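Local coordinates for protein rubisco operon transcriptional regulator (Synechocystis sp., PDB 5Y2W) that probably represses carbon-uptake genes as a LysR-type transcription regulator, sensing the metabolite 2-phosphoglycolate through its regulatory domain, at residues A[82-86]-A[181-185]; A[19-23]-A[143-147]; A[58-62]-A[195-201]; A[11-17]-A[39-45]. Residue numbers count along the deposited sequence, not the author numbering.

Contact 1 (A[82-86]-A[181-185]); sequences NPLVV and FPIKR. With PGA (2-phosphoglycolic acid), chain B.
Residues 82-86 run antiparallel to residues 181-185, with end-to-end directions 157° apart. Asn82 lies opposite Arg185, Pro83 opposite Lys184, Leu84 opposite Ile183 and Val85 opposite Pro182. Asn82 N donates to Arg185 O at 2.6 Å. The Asn82 side chain (chi1 t) gives ND2 to O1 of 2-phosphoglycolate at 2.7 Å, while its OD1 is held by Ser160. The extended Arg185 side chain clasps the same carboxylate, NE at 2.9 Å and NH2 at 2.5 Å from ligand O2. Pro83 CB packs on Pro182 CB at 3.6 Å; a cis peptide bond precedes Pro182. Leu84 and Ile183 form a single hydrogen-bonded bridge: Leu84 N to Ile183 O is 3.1 Å, Ile183 N to Leu84 O 2.8 Å. Leu84 CG lies 3.5 Å from Arg185 CD. Val86 (chi1 t) places CG2 3.4 Å from the centroid of the Phe181 ring, a CH-pi contact over its face. The Asn82-Arg185 end lines the ligand pocket. Helix 118-129 packs on Leu84, Phe181 and Ile183, and strands 157-160 and 173-176 flank 82-86.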
loop_
_atom_site.group_PDB
_atom_site.type_symbol
_atom_site.label_atom_id
_atom_site.label_comp_id
_atom_site.label_asym_id
_atom_site.label_seq_id
_atom_site.Cartn_x
_atom_site.Cartn_y
_atom_site.Cartn_z
ATOM N N ASN A 82 -6.684 -6.658 15.970
ATOM C CA ASN A 82 -6.316 -5.587 15.095
ATOM C C ASN A 82 -6.617 -4.258 15.784
ATOM O O ASN A 82 -7.533 -3.528 15.405
ATOM C CB ASN A 82 -7.102 -5.721 13.809
ATOM C CG ASN A 82 -6.732 -4.642 12.807
ATOM O OD1 ASN A 82 -5.582 -4.117 12.795
ATOM N ND2 ASN A 82 -7.694 -4.287 11.982
ATOM N N PRO A 83 -5.849 -3.945 16.806
ATOM C CA PRO A 83 -6.136 -2.694 17.491
ATOM C C PRO A 83 -5.755 -1.461 16.639
ATOM O O PRO A 83 -4.639 -1.404 16.097
ATOM C CB PRO A 83 -5.267 -2.767 18.719
ATOM C CG PRO A 83 -4.105 -3.568 18.315
ATOM C CD PRO A 83 -4.576 -4.521 17.232
ATOM N N LEU A 84 -6.702 -0.526 16.519
ATOM C CA LEU A 84 -6.482 0.758 15.861
ATOM C C LEU A 84 -6.056 1.819 16.886
ATOM O O LEU A 84 -6.699 1.997 17.929
ATOM C CB LEU A 84 -7.766 1.222 15.224
ATOM C CG LEU A 84 -8.475 0.280 14.259
ATOM C CD1 LEU A 84 -9.587 1.051 13.546
ATOM C CD2 LEU A 84 -7.575 -0.355 13.220
ATOM N N VAL A 85 -4.971 2.508 16.625
ATOM C CA VAL A 85 -4.450 3.427 17.624
ATOM C C VAL A 85 -4.232 4.813 17.035
ATOM O O VAL A 85 -4.095 4.971 15.814
ATOM C CB VAL A 85 -3.117 2.903 18.228
ATOM C CG1 VAL A 85 -3.326 1.647 19.060
ATOM C CG2 VAL A 85 -2.068 2.635 17.140
ATOM N N VAL A 86 -4.137 5.793 17.941
ATOM C CA VAL A 86 -3.789 7.154 17.581
ATOM C C VAL A 86 -2.274 7.331 17.395
ATOM O O VAL A 86 -1.485 7.094 18.296
ATOM C CB VAL A 86 -4.349 8.176 18.598
ATOM C CG1 VAL A 86 -3.978 9.586 18.196
ATOM C CG2 VAL A 86 -5.875 8.067 18.675
ATOM N N PHE A 181 -9.012 4.408 23.209
ATOM C CA PHE A 181 -8.135 3.711 22.318
ATOM C C PHE A 181 -7.419 2.653 23.098
ATOM O O PHE A 181 -7.205 2.839 24.261
ATOM C CB PHE A 181 -7.162 4.691 21.646
ATOM C CG PHE A 181 -7.823 5.466 20.550
ATOM C CD1 PHE A 181 -8.526 6.638 20.831
ATOM C CD2 PHE A 181 -7.799 4.977 19.255
ATOM C CE1 PHE A 181 -9.142 7.333 19.839
ATOM C CE2 PHE A 181 -8.443 5.657 18.251
ATOM C CZ PHE A 181 -9.138 6.825 18.537
ATOM N N PRO A 182 -7.001 1.563 22.441
ATOM C CA PRO A 182 -7.175 1.239 21.033
ATOM C C PRO A 182 -8.580 0.922 20.676
ATOM O O PRO A 182 -9.356 0.530 21.520
ATOM C CB PRO A 182 -6.319 -0.019 20.835
ATOM C CG PRO A 182 -6.207 -0.594 22.192
ATOM C CD PRO A 182 -6.146 0.573 23.125
ATOM N N ILE A 183 -8.941 1.135 19.421
ATOM C CA ILE A 183 -10.233 0.691 18.994
ATOM C C ILE A 183 -10.079 -0.807 18.884
ATOM O O ILE A 183 -9.204 -1.306 18.142
ATOM C CB ILE A 183 -10.668 1.284 17.665
ATOM C CG1 ILE A 183 -10.750 2.820 17.840
ATOM C CG2 ILE A 183 -12.015 0.651 17.214
ATOM C CD1 ILE A 183 -11.422 3.571 16.708
ATOM N N LYS A 184 -10.861 -1.517 19.677
ATOM C CA LYS A 184 -10.745 -3.003 19.723
ATOM C C LYS A 184 -11.361 -3.636 18.454
ATOM O O LYS A 184 -12.464 -3.369 18.091
ATOM C CB LYS A 184 -11.435 -3.553 20.956
ATOM C CG LYS A 184 -10.673 -3.268 22.250
ATOM C CD LYS A 184 -11.542 -3.574 23.475
ATOM C CE LYS A 184 -10.998 -2.936 24.737
ATOM N NZ LYS A 184 -11.165 -1.449 24.706
ATOM N N ARG A 185 -10.586 -4.401 17.734
ATOM C CA ARG A 185 -11.014 -4.831 16.411
ATOM C C ARG A 185 -10.199 -6.072 16.134
ATOM O O ARG A 185 -9.163 -6.299 16.748
ATOM C CB ARG A 185 -10.739 -3.660 15.486
ATOM C CG ARG A 185 -11.011 -3.778 14.028
ATOM C CD ARG A 185 -10.533 -2.453 13.397
ATOM N NE ARG A 185 -10.703 -2.344 11.938
ATOM C CZ ARG A 185 -11.857 -2.058 11.334
ATOM N NH1 ARG A 185 -12.916 -1.806 12.062
ATOM N NH2 ARG A 185 -11.934 -1.953 10.007
HETATM P P PGA B . -9.270 -0.593 5.636
HETATM O O1P PGA B . -9.166 -1.803 6.702
HETATM O O2P PGA B . -8.174 -0.820 4.649
HETATM O O3P PGA B . -9.132 0.675 6.497
HETATM O O4P PGA B . -10.545 -0.852 4.925
HETATM C C2 PGA B . -8.032 -2.188 7.449
HETATM C C1 PGA B . -8.365 -2.512 8.900
HETATM O O1 PGA B . -7.431 -2.870 9.684
HETATM O O2 PGA B . -9.558 -2.411 9.256
#

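Contact 2 (A[19-23]-A[143-147]); sequences TTAKY and NEAIK. With PGA (2-phosphoglycolic acid), chain B.
Helix 143-151 starts at the 143-147 segment and faces the 19-23 turn that follows strand 11-18. The nearest CA atoms, of Thr20 and Asn143, are 7.5 Å apart, so side chains make the contact. Asn143 (chi1 m) points toward the turn. Asn143 ND2 donates to Thr19 OG1 at 2.9 Å and lies 3.7 Å from Thr20 CG2, while OD1 accepts from Arg113. Glu144 starts out sideways, but its carboxylate bends to the turn. Glu144 OE1 lies 2.6 Å from Tyr23 OH, and OE2 forms a long salt bridge with Lys22 NZ at 3.8 Å. Lys147 N bonds Asn143 O at 3.0 Å. The amine of Lys147 is 4.3 Å (NZ) from Tyr23 OH and binds Thr163 and Glu167 instead. Thr19 OG1 donates to ligand O2P and Thr20 OG1 to ligand O1, each at 2.6 Å; both residues have chi1 p. Tyr23 and Glu144 also pack against the second subunit. The contact joins both sides of the ligand cleft in the two-lobed LysR-type effector domain.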
loop_
_atom_site.group_PDB
_atom_site.type_symbol
_atom_site.label_atom_id
_atom_site.label_comp_id
_atom_site.label_asym_id
_atom_site.label_seq_id
_atom_site.Cartn_x
_atom_site.Cartn_y
_atom_site.Cartn_z
ATOM N N THR A 19 -6.021 -3.683 3.927
ATOM C CA THR A 19 -4.737 -3.055 3.704
ATOM C C THR A 19 -3.765 -3.369 4.813
ATOM O O THR A 19 -2.588 -3.572 4.576
ATOM C CB THR A 19 -4.866 -1.527 3.619
ATOM O OG1 THR A 19 -5.554 -1.079 4.794
ATOM C CG2 THR A 19 -5.621 -1.106 2.374
ATOM N N THR A 20 -4.251 -3.427 6.026
ATOM C CA THR A 20 -3.372 -3.489 7.175
ATOM C C THR A 20 -2.711 -4.873 7.367
ATOM O O THR A 20 -1.811 -5.065 8.210
ATOM C CB THR A 20 -4.175 -3.109 8.429
ATOM O OG1 THR A 20 -5.385 -3.918 8.515
ATOM C CG2 THR A 20 -4.589 -1.681 8.323
ATOM N N ALA A 21 -3.200 -5.845 6.614
ATOM C CA ALA A 21 -2.709 -7.234 6.661
ATOM C C ALA A 21 -1.666 -7.548 5.610
ATOM O O ALA A 21 -1.274 -8.692 5.494
ATOM C CB ALA A 21 -3.887 -8.185 6.501
ATOM N N LYS A 22 -1.193 -6.530 4.882
ATOM C CA LYS A 22 -0.288 -6.700 3.770
ATOM C C LYS A 22 1.125 -7.066 4.209
ATOM O O LYS A 22 1.927 -7.468 3.409
ATOM C CB LYS A 22 -0.233 -5.413 2.928
ATOM C CG LYS A 22 0.305 -4.242 3.735
ATOM C CD LYS A 22 0.683 -3.057 2.926
ATOM C CE LYS A 22 -0.510 -2.639 2.165
ATOM N NZ LYS A 22 -0.109 -1.395 1.532
ATOM N N TYR A 23 1.469 -6.876 5.469
ATOM C CA TYR A 23 2.820 -7.291 5.901
ATOM C C TYR A 23 2.788 -8.698 6.496
ATOM O O TYR A 23 3.602 -9.548 6.149
ATOM C CB TYR A 23 3.382 -6.332 6.945
ATOM C CG TYR A 23 3.568 -4.919 6.458
ATOM C CD1 TYR A 23 4.726 -4.548 5.749
ATOM C CD2 TYR A 23 2.632 -3.935 6.761
ATOM C CE1 TYR A 23 4.922 -3.231 5.320
ATOM C CE2 TYR A 23 2.811 -2.623 6.346
ATOM C CZ TYR A 23 3.958 -2.273 5.622
ATOM O OH TYR A 23 4.113 -0.963 5.206
ATOM N N ASN A 143 -2.423 3.586 4.113
ATOM C CA ASN A 143 -1.768 3.673 5.423
ATOM C C ASN A 143 -0.351 4.228 5.365
ATOM O O ASN A 143 0.088 4.929 6.289
ATOM C CB ASN A 143 -1.780 2.332 6.148
ATOM C CG ASN A 143 -3.198 1.788 6.340
ATOM O OD1 ASN A 143 -4.045 2.378 7.032
ATOM N ND2 ASN A 143 -3.467 0.663 5.698
ATOM N N GLU A 144 0.388 3.909 4.319
ATOM C CA GLU A 144 1.792 4.306 4.285
ATOM C C GLU A 144 1.786 5.805 4.028
ATOM O O GLU A 144 2.524 6.517 4.615
ATOM C CB GLU A 144 2.580 3.625 3.165
ATOM C CG GLU A 144 2.063 2.245 2.800
ATOM C CD GLU A 144 2.350 1.310 3.927
ATOM O OE1 GLU A 144 3.532 1.412 4.355
ATOM O OE2 GLU A 144 1.431 0.547 4.405
ATOM N N ALA A 145 0.915 6.262 3.139
ATOM C CA ALA A 145 0.800 7.711 2.827
ATOM C C ALA A 145 0.533 8.490 4.094
ATOM O O ALA A 145 1.159 9.502 4.299
ATOM C CB ALA A 145 -0.322 7.943 1.841
ATOM N N ILE A 146 -0.375 7.966 4.949
ATOM C CA ILE A 146 -0.695 8.598 6.159
ATOM C C ILE A 146 0.473 8.611 7.121
ATOM O O ILE A 146 0.739 9.638 7.751
ATOM C CB ILE A 146 -1.925 7.984 6.851
ATOM C CG1 ILE A 146 -3.156 8.230 6.019
ATOM C CG2 ILE A 146 -2.100 8.636 8.203
ATOM C CD1 ILE A 146 -4.426 7.606 6.537
ATOM N N LYS A 147 1.223 7.531 7.234
ATOM C CA LYS A 147 2.419 7.577 8.115
ATOM C C LYS A 147 3.450 8.630 7.643
ATOM O O LYS A 147 4.077 9.317 8.455
ATOM C CB LYS A 147 3.112 6.245 8.169
ATOM C CG LYS A 147 2.282 5.207 8.924
ATOM C CD LYS A 147 3.073 3.940 9.174
ATOM C CE LYS A 147 3.279 3.084 7.930
ATOM N NZ LYS A 147 4.306 2.068 8.277
HETATM P P PGA B . -9.270 -0.593 5.636
HETATM O O1P PGA B . -9.166 -1.803 6.702
HETATM O O2P PGA B . -8.174 -0.820 4.649
HETATM O O3P PGA B . -9.132 0.675 6.497
HETATM O O4P PGA B . -10.545 -0.852 4.925
HETATM C C2 PGA B . -8.032 -2.188 7.449
HETATM C C1 PGA B . -8.365 -2.512 8.900
HETATM O O1 PGA B . -7.431 -2.870 9.684
HETATM O O2 PGA B . -9.558 -2.411 9.256
#

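Contact 3 (A[58-62]-A[195-201]); sequences NEDDL and KQLSVIT
A single water joins the two segments where they come closest, with the CA atoms of Asp61 and Thr201 6.3 Å apart. Water 1 donates to Asp61 OD1 at 3.3 Å, accepts from Ser198 N at 2.9 Å and hydrogen-bonds Thr201 OG1 at 3.0 Å. Asn58, with positive phi (45/44), is the C-prime residue of the Schellman motif ending helix 48-56. Asn58 OD1 receives a weak hydrogen bond from Lys195 NZ at 3.4 Å. The Lys195 side chain is trans through chi3, which brings CE 3.7 Å from Asp61 O; chi4 p then sets NZ near Asn58 OD1. Ser198 is the N-cap of helix 199-211, and Thr201 N donates to Ser198 OG at 3.1 Å, though the modelled place of OG is less sure. Thr201 (chi1 m) points toward 58-62; its CG2 packs on Leu62 CG at 3.6 Å. The Asp61 carboxylate also accepts from Arg14 N through OD2. Asp61 thus ties the start of helix 199-211, through water, to the central sheet; the polar part is this water bridge and one weak hydrogen bond.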
loop_
_atom_site.group_PDB
_atom_site.type_symbol
_atom_site.label_atom_id
_atom_site.label_comp_id
_atom_site.label_asym_id
_atom_site.label_seq_id
_atom_site.Cartn_x
_atom_site.Cartn_y
_atom_site.Cartn_z
ATOM N N ASN A 58 -17.819 -13.108 -5.916
ATOM C CA ASN A 58 -17.155 -14.369 -5.529
ATOM C C ASN A 58 -15.717 -14.575 -6.040
ATOM O O ASN A 58 -15.369 -15.674 -6.476
ATOM C CB ASN A 58 -18.030 -15.528 -5.989
ATOM C CG ASN A 58 -17.436 -16.881 -5.641
ATOM O OD1 ASN A 58 -16.910 -17.103 -4.552
ATOM N ND2 ASN A 58 -17.488 -17.771 -6.585
ATOM N N GLU A 59 -14.870 -13.540 -5.956
ATOM C CA GLU A 59 -13.573 -13.556 -6.672
ATOM C C GLU A 59 -12.477 -14.417 -6.044
ATOM O O GLU A 59 -11.582 -14.915 -6.723
ATOM C CB GLU A 59 -13.084 -12.130 -6.929
ATOM C CG GLU A 59 -14.044 -11.350 -7.819
ATOM C CD GLU A 59 -13.487 -10.011 -8.260
ATOM O OE1 GLU A 59 -12.414 -10.015 -8.884
ATOM O OE2 GLU A 59 -14.106 -8.955 -7.989
ATOM N N ASP A 60 -12.570 -14.661 -4.748
ATOM C CA ASP A 60 -11.457 -15.278 -4.036
ATOM C C ASP A 60 -11.918 -16.458 -3.221
ATOM O O ASP A 60 -13.113 -16.637 -2.957
ATOM C CB ASP A 60 -10.829 -14.213 -3.100
ATOM C CG ASP A 60 -10.376 -12.964 -3.864
ATOM O OD1 ASP A 60 -9.364 -13.076 -4.566
ATOM O OD2 ASP A 60 -11.061 -11.915 -3.814
ATOM N N ASP A 61 -10.939 -17.227 -2.786
ATOM C CA ASP A 61 -11.149 -18.307 -1.858
ATOM C C ASP A 61 -11.419 -17.808 -0.442
ATOM O O ASP A 61 -12.393 -18.196 0.204
ATOM C CB ASP A 61 -9.893 -19.173 -1.876
ATOM C CG ASP A 61 -9.663 -19.799 -3.240
ATOM O OD1 ASP A 61 -10.633 -20.373 -3.772
ATOM O OD2 ASP A 61 -8.561 -19.676 -3.814
ATOM N N LEU A 62 -10.535 -16.929 0.031
ATOM C CA LEU A 62 -10.636 -16.392 1.365
ATOM C C LEU A 62 -10.418 -14.877 1.423
ATOM O O LEU A 62 -9.728 -14.280 0.591
ATOM C CB LEU A 62 -9.642 -17.090 2.272
ATOM C CG LEU A 62 -9.870 -18.576 2.582
ATOM C CD1 LEU A 62 -8.628 -19.104 3.314
ATOM C CD2 LEU A 62 -11.153 -18.849 3.392
ATOM N N LYS A 195 -20.297 -21.877 0.914
ATOM C CA LYS A 195 -19.245 -22.181 -0.057
ATOM C C LYS A 195 -18.411 -23.425 0.328
ATOM O O LYS A 195 -17.742 -23.477 1.373
ATOM C CB LYS A 195 -18.313 -20.964 -0.190
ATOM C CG LYS A 195 -17.135 -21.097 -1.151
ATOM C CD LYS A 195 -16.054 -20.058 -0.817
ATOM C CE LYS A 195 -14.888 -20.052 -1.811
ATOM N NZ LYS A 195 -15.328 -19.853 -3.233
ATOM N N GLN A 196 -18.462 -24.422 -0.547
ATOM C CA GLN A 196 -17.594 -25.587 -0.472
ATOM C C GLN A 196 -16.144 -25.179 -0.729
ATOM O O GLN A 196 -15.790 -24.770 -1.842
ATOM C CB GLN A 196 -18.053 -26.593 -1.534
ATOM C CG GLN A 196 -19.452 -27.115 -1.263
ATOM C CD GLN A 196 -19.536 -27.674 0.148
ATOM O OE1 GLN A 196 -20.359 -27.231 0.947
ATOM N NE2 GLN A 196 -18.617 -28.583 0.491
ATOM N N LEU A 197 -15.304 -25.280 0.289
ATOM C CA LEU A 197 -13.912 -24.836 0.148
ATOM C C LEU A 197 -13.017 -25.876 -0.493
ATOM O O LEU A 197 -12.962 -27.010 -0.021
ATOM C CB LEU A 197 -13.293 -24.494 1.513
ATOM C CG LEU A 197 -13.857 -23.326 2.319
ATOM C CD1 LEU A 197 -13.030 -23.187 3.589
ATOM C CD2 LEU A 197 -13.831 -22.058 1.488
ATOM N N SER A 198 -12.240 -25.451 -1.494
ATOM C CA SER A 198 -11.133 -26.253 -2.040
ATOM C C SER A 198 -10.231 -26.784 -0.937
ATOM O O SER A 198 -10.155 -26.224 0.159
ATOM C CB SER A 198 -10.283 -25.462 -3.049
ATOM O OG SER A 198 -9.627 -24.354 -2.424
ATOM N N VAL A 199 -9.563 -27.890 -1.240
ATOM C CA VAL A 199 -8.634 -28.541 -0.307
ATOM C C VAL A 199 -7.419 -27.661 -0.053
ATOM O O VAL A 199 -6.864 -27.676 1.036
ATOM C CB VAL A 199 -8.210 -29.949 -0.856
ATOM C CG1 VAL A 199 -7.708 -29.870 -2.306
ATOM C CG2 VAL A 199 -7.185 -30.630 0.061
ATOM N N ILE A 200 -7.007 -26.895 -1.071
ATOM C CA ILE A 200 -5.880 -25.947 -0.934
ATOM C C ILE A 200 -6.278 -24.853 0.073
ATOM O O ILE A 200 -5.606 -24.642 1.089
ATOM C CB ILE A 200 -5.530 -25.251 -2.266
ATOM C CG1 ILE A 200 -5.322 -26.252 -3.403
ATOM C CG2 ILE A 200 -4.286 -24.400 -2.079
ATOM C CD1 ILE A 200 -5.992 -25.822 -4.705
ATOM N N THR A 201 -7.404 -24.200 -0.234
ATOM C CA THR A 201 -8.068 -23.241 0.636
ATOM C C THR A 201 -8.272 -23.769 2.056
ATOM O O THR A 201 -7.937 -23.093 3.053
ATOM C CB THR A 201 -9.448 -22.889 0.070
ATOM O OG1 THR A 201 -9.303 -22.429 -1.273
ATOM C CG2 THR A 201 -10.123 -21.802 0.921
HETATM O O HOH W 1 -12.182 -22.644 -2.006
#

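Contact 4 (A[11-17]-A[39-45]); sequences GRLRLAV and IEVSLKV
Six backbone hydrogen bonds join the parallel strands 11-17 and 39-45. Glu40 N donates to Gly11 O at 2.8 Å, Leu13 N to Glu40 O at 2.7 Å and Ser42 N to Leu13 O at 2.9 Å. Leu15 N then donates to Ser42 O at 3.0 Å, Lys44 N to Leu15 O at 2.7 Å and Val17 N to Lys44 O at 2.9 Å. The register runs from Gly11-Ile39 to Val17-Val45. CA-CA distances go from 4.6 Å for Arg12-Glu40 to 5.0 Å for Val17-Val45. The strand axes approach to 4.5 Å and cross at -23°. On one face, Arg12 curls back (chi1 t, chi2 and chi3 p) so that NE forms a salt bridge with Glu40 OE1 at 3.5 Å. Arg14, Ser42, Ala16 and Lys44 share this face. The other face is apolar. Leu15 CD1 meets Val41 CG1 at 3.9 Å, Leu15 CB meets Leu43 CD1 at 3.8 Å, and Val17 CG1 meets Leu43 CD1 at 3.7 Å. Val17 CG2 lies 4.0 Å from Val45 CG2. Helices 24-35 and 199-211 cover this face. Gly11 has phi/psi of 136/151, angles that call for glycine. Val41, Ser42 and Leu43 pair in parallel with a strand of the second subunit, so the sheet continues across the dimer interface. Strand 11-18, helix 24-35 and strand 39-46 form a beta-alpha-beta unit, the classic building block of the periplasmic-binding-protein-like fold.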
loop_
_atom_site.group_PDB
_atom_site.type_symbol
_atom_site.label_atom_id
_atom_site.label_comp_id
_atom_site.label_asym_id
_atom_site.label_seq_id
_atom_site.Cartn_x
_atom_site.Cartn_y
_atom_site.Cartn_z
ATOM N N GLY A 11 -1.854 -26.313 -7.338
ATOM C CA GLY A 11 -3.104 -25.549 -7.089
ATOM C C GLY A 11 -2.902 -24.049 -6.838
ATOM O O GLY A 11 -1.879 -23.647 -6.318
ATOM N N ARG A 12 -3.893 -23.231 -7.194
ATOM C CA ARG A 12 -3.879 -21.793 -6.901
ATOM C C ARG A 12 -4.756 -21.407 -5.688
ATOM O O ARG A 12 -5.913 -21.786 -5.632
ATOM C CB ARG A 12 -4.378 -21.013 -8.109
ATOM C CG ARG A 12 -4.314 -19.501 -7.911
ATOM C CD ARG A 12 -2.882 -18.952 -7.901
ATOM N NE ARG A 12 -2.364 -18.773 -9.257
ATOM C CZ ARG A 12 -2.745 -17.807 -10.095
ATOM N NH1 ARG A 12 -2.226 -17.754 -11.314
ATOM N NH2 ARG A 12 -3.641 -16.892 -9.728
ATOM N N LEU A 13 -4.191 -20.665 -4.734
ATOM C CA LEU A 13 -4.949 -20.055 -3.618
ATOM C C LEU A 13 -5.090 -18.554 -3.863
ATOM O O LEU A 13 -4.087 -17.889 -4.088
ATOM C CB LEU A 13 -4.195 -20.260 -2.318
ATOM C CG LEU A 13 -4.758 -19.518 -1.097
ATOM C CD1 LEU A 13 -6.163 -19.993 -0.700
ATOM C CD2 LEU A 13 -3.757 -19.702 0.029
ATOM N N ARG A 14 -6.320 -18.042 -3.852
ATOM C CA ARG A 14 -6.616 -16.619 -4.077
ATOM C C ARG A 14 -7.070 -15.972 -2.759
ATOM O O ARG A 14 -8.166 -16.261 -2.254
ATOM C CB ARG A 14 -7.734 -16.417 -5.093
ATOM C CG ARG A 14 -7.301 -16.575 -6.532
ATOM C CD ARG A 14 -8.501 -16.658 -7.452
ATOM N NE ARG A 14 -8.248 -17.628 -8.512
ATOM C CZ ARG A 14 -8.208 -18.957 -8.346
ATOM N NH1 ARG A 14 -7.945 -19.735 -9.397
ATOM N NH2 ARG A 14 -8.418 -19.520 -7.143
ATOM N N LEU A 15 -6.221 -15.091 -2.235
ATOM C CA LEU A 15 -6.505 -14.354 -1.005
ATOM C C LEU A 15 -6.752 -12.904 -1.315
ATOM O O LEU A 15 -5.939 -12.236 -2.027
ATOM C CB LEU A 15 -5.314 -14.434 -0.049
ATOM C CG LEU A 15 -4.838 -15.850 0.237
ATOM C CD1 LEU A 15 -3.491 -15.824 0.922
ATOM C CD2 LEU A 15 -5.865 -16.600 1.069
ATOM N N ALA A 16 -7.826 -12.383 -0.750
ATOM C CA ALA A 16 -7.962 -10.943 -0.690
ATOM C C ALA A 16 -7.920 -10.505 0.780
ATOM O O ALA A 16 -8.591 -11.102 1.645
ATOM C CB ALA A 16 -9.195 -10.447 -1.430
ATOM N N VAL A 17 -7.078 -9.493 1.050
ATOM C CA VAL A 17 -6.870 -8.992 2.389
ATOM C C VAL A 17 -7.062 -7.469 2.494
ATOM O O VAL A 17 -6.811 -6.691 1.552
ATOM C CB VAL A 17 -5.516 -9.455 3.015
ATOM C CG1 VAL A 17 -5.314 -10.945 2.849
ATOM C CG2 VAL A 17 -4.311 -8.687 2.485
ATOM N N ILE A 39 1.908 -25.136 -4.477
ATOM C CA ILE A 39 0.841 -24.158 -4.368
ATOM C C ILE A 39 1.247 -22.735 -4.803
ATOM O O ILE A 39 2.187 -22.118 -4.280
ATOM C CB ILE A 39 0.236 -24.145 -2.945
ATOM C CG1 ILE A 39 -0.161 -25.564 -2.524
ATOM C CG2 ILE A 39 -0.981 -23.233 -2.876
ATOM C CD1 ILE A 39 -0.998 -26.302 -3.552
ATOM N N GLU A 40 0.500 -22.232 -5.772
ATOM C CA GLU A 40 0.601 -20.857 -6.191
ATOM C C GLU A 40 -0.402 -20.002 -5.387
ATOM O O GLU A 40 -1.515 -20.453 -5.066
ATOM C CB GLU A 40 0.356 -20.771 -7.702
ATOM C CG GLU A 40 1.317 -21.650 -8.487
ATOM C CD GLU A 40 1.211 -21.439 -9.970
ATOM O OE1 GLU A 40 0.216 -20.864 -10.429
ATOM O OE2 GLU A 40 2.132 -21.844 -10.691
ATOM N N VAL A 41 0.012 -18.783 -5.033
ATOM C CA VAL A 41 -0.818 -17.896 -4.243
ATOM C C VAL A 41 -0.860 -16.572 -4.932
ATOM O O VAL A 41 0.200 -16.029 -5.282
ATOM C CB VAL A 41 -0.277 -17.683 -2.835
ATOM C CG1 VAL A 41 -1.214 -16.762 -2.053
ATOM C CG2 VAL A 41 -0.082 -19.006 -2.122
ATOM N N SER A 42 -2.083 -16.080 -5.140
ATOM C CA SER A 42 -2.318 -14.775 -5.679
ATOM C C SER A 42 -2.975 -13.936 -4.576
ATOM O O SER A 42 -4.024 -14.294 -4.041
ATOM C CB SER A 42 -3.214 -14.870 -6.893
ATOM O OG SER A 42 -3.314 -13.606 -7.476
ATOM N N LEU A 43 -2.368 -12.815 -4.222
ATOM C CA LEU A 43 -2.878 -11.986 -3.122
ATOM C C LEU A 43 -3.294 -10.613 -3.596
ATOM O O LEU A 43 -2.515 -9.870 -4.204
ATOM C CB LEU A 43 -1.797 -11.819 -2.066
ATOM C CG LEU A 43 -2.097 -10.830 -0.925
ATOM C CD1 LEU A 43 -2.904 -11.530 0.167
ATOM C CD2 LEU A 43 -0.797 -10.248 -0.344
ATOM N N LYS A 44 -4.491 -10.248 -3.223
ATOM C CA LYS A 44 -4.999 -8.955 -3.560
ATOM C C LYS A 44 -5.080 -8.165 -2.252
ATOM O O LYS A 44 -5.384 -8.707 -1.188
ATOM C CB LYS A 44 -6.356 -9.084 -4.233
ATOM C CG LYS A 44 -6.941 -7.812 -4.814
ATOM C CD LYS A 44 -6.309 -7.491 -6.171
ATOM C CE LYS A 44 -6.735 -6.102 -6.661
ATOM N NZ LYS A 44 -6.070 -5.684 -7.935
ATOM N N VAL A 45 -4.778 -6.878 -2.322
ATOM C CA VAL A 45 -4.820 -6.074 -1.122
ATOM C C VAL A 45 -5.760 -4.937 -1.339
ATOM O O VAL A 45 -5.561 -4.115 -2.255
ATOM C CB VAL A 45 -3.440 -5.554 -0.762
ATOM C CG1 VAL A 45 -3.527 -4.553 0.424
ATOM C CG2 VAL A 45 -2.511 -6.735 -0.496
#

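Contacts 3 and 4 share the five-stranded mixed sheet and lie on the same side of the chain's centre, about 10 Å apart between centres. They touch through a salt bridge from Asp61 OD2 to Arg14 NH2 of 3.3 Å. Contact 1 lies on the opposite side, centre to centre about 30 Å from contact 3 and about 27 Å from contact 4. The centres of contacts 1 and 2 are about 15 Å apart, yet the two touch and meet at the ligand, in the cleft between the lobes. Contact 2 also packs against Val45 of contact 4. Along the chain, contact 4 closes first; contact 1 is nested inside contact 3; contact 2 crosses the other three. Contacts 2 and 4 both reach the second subunit.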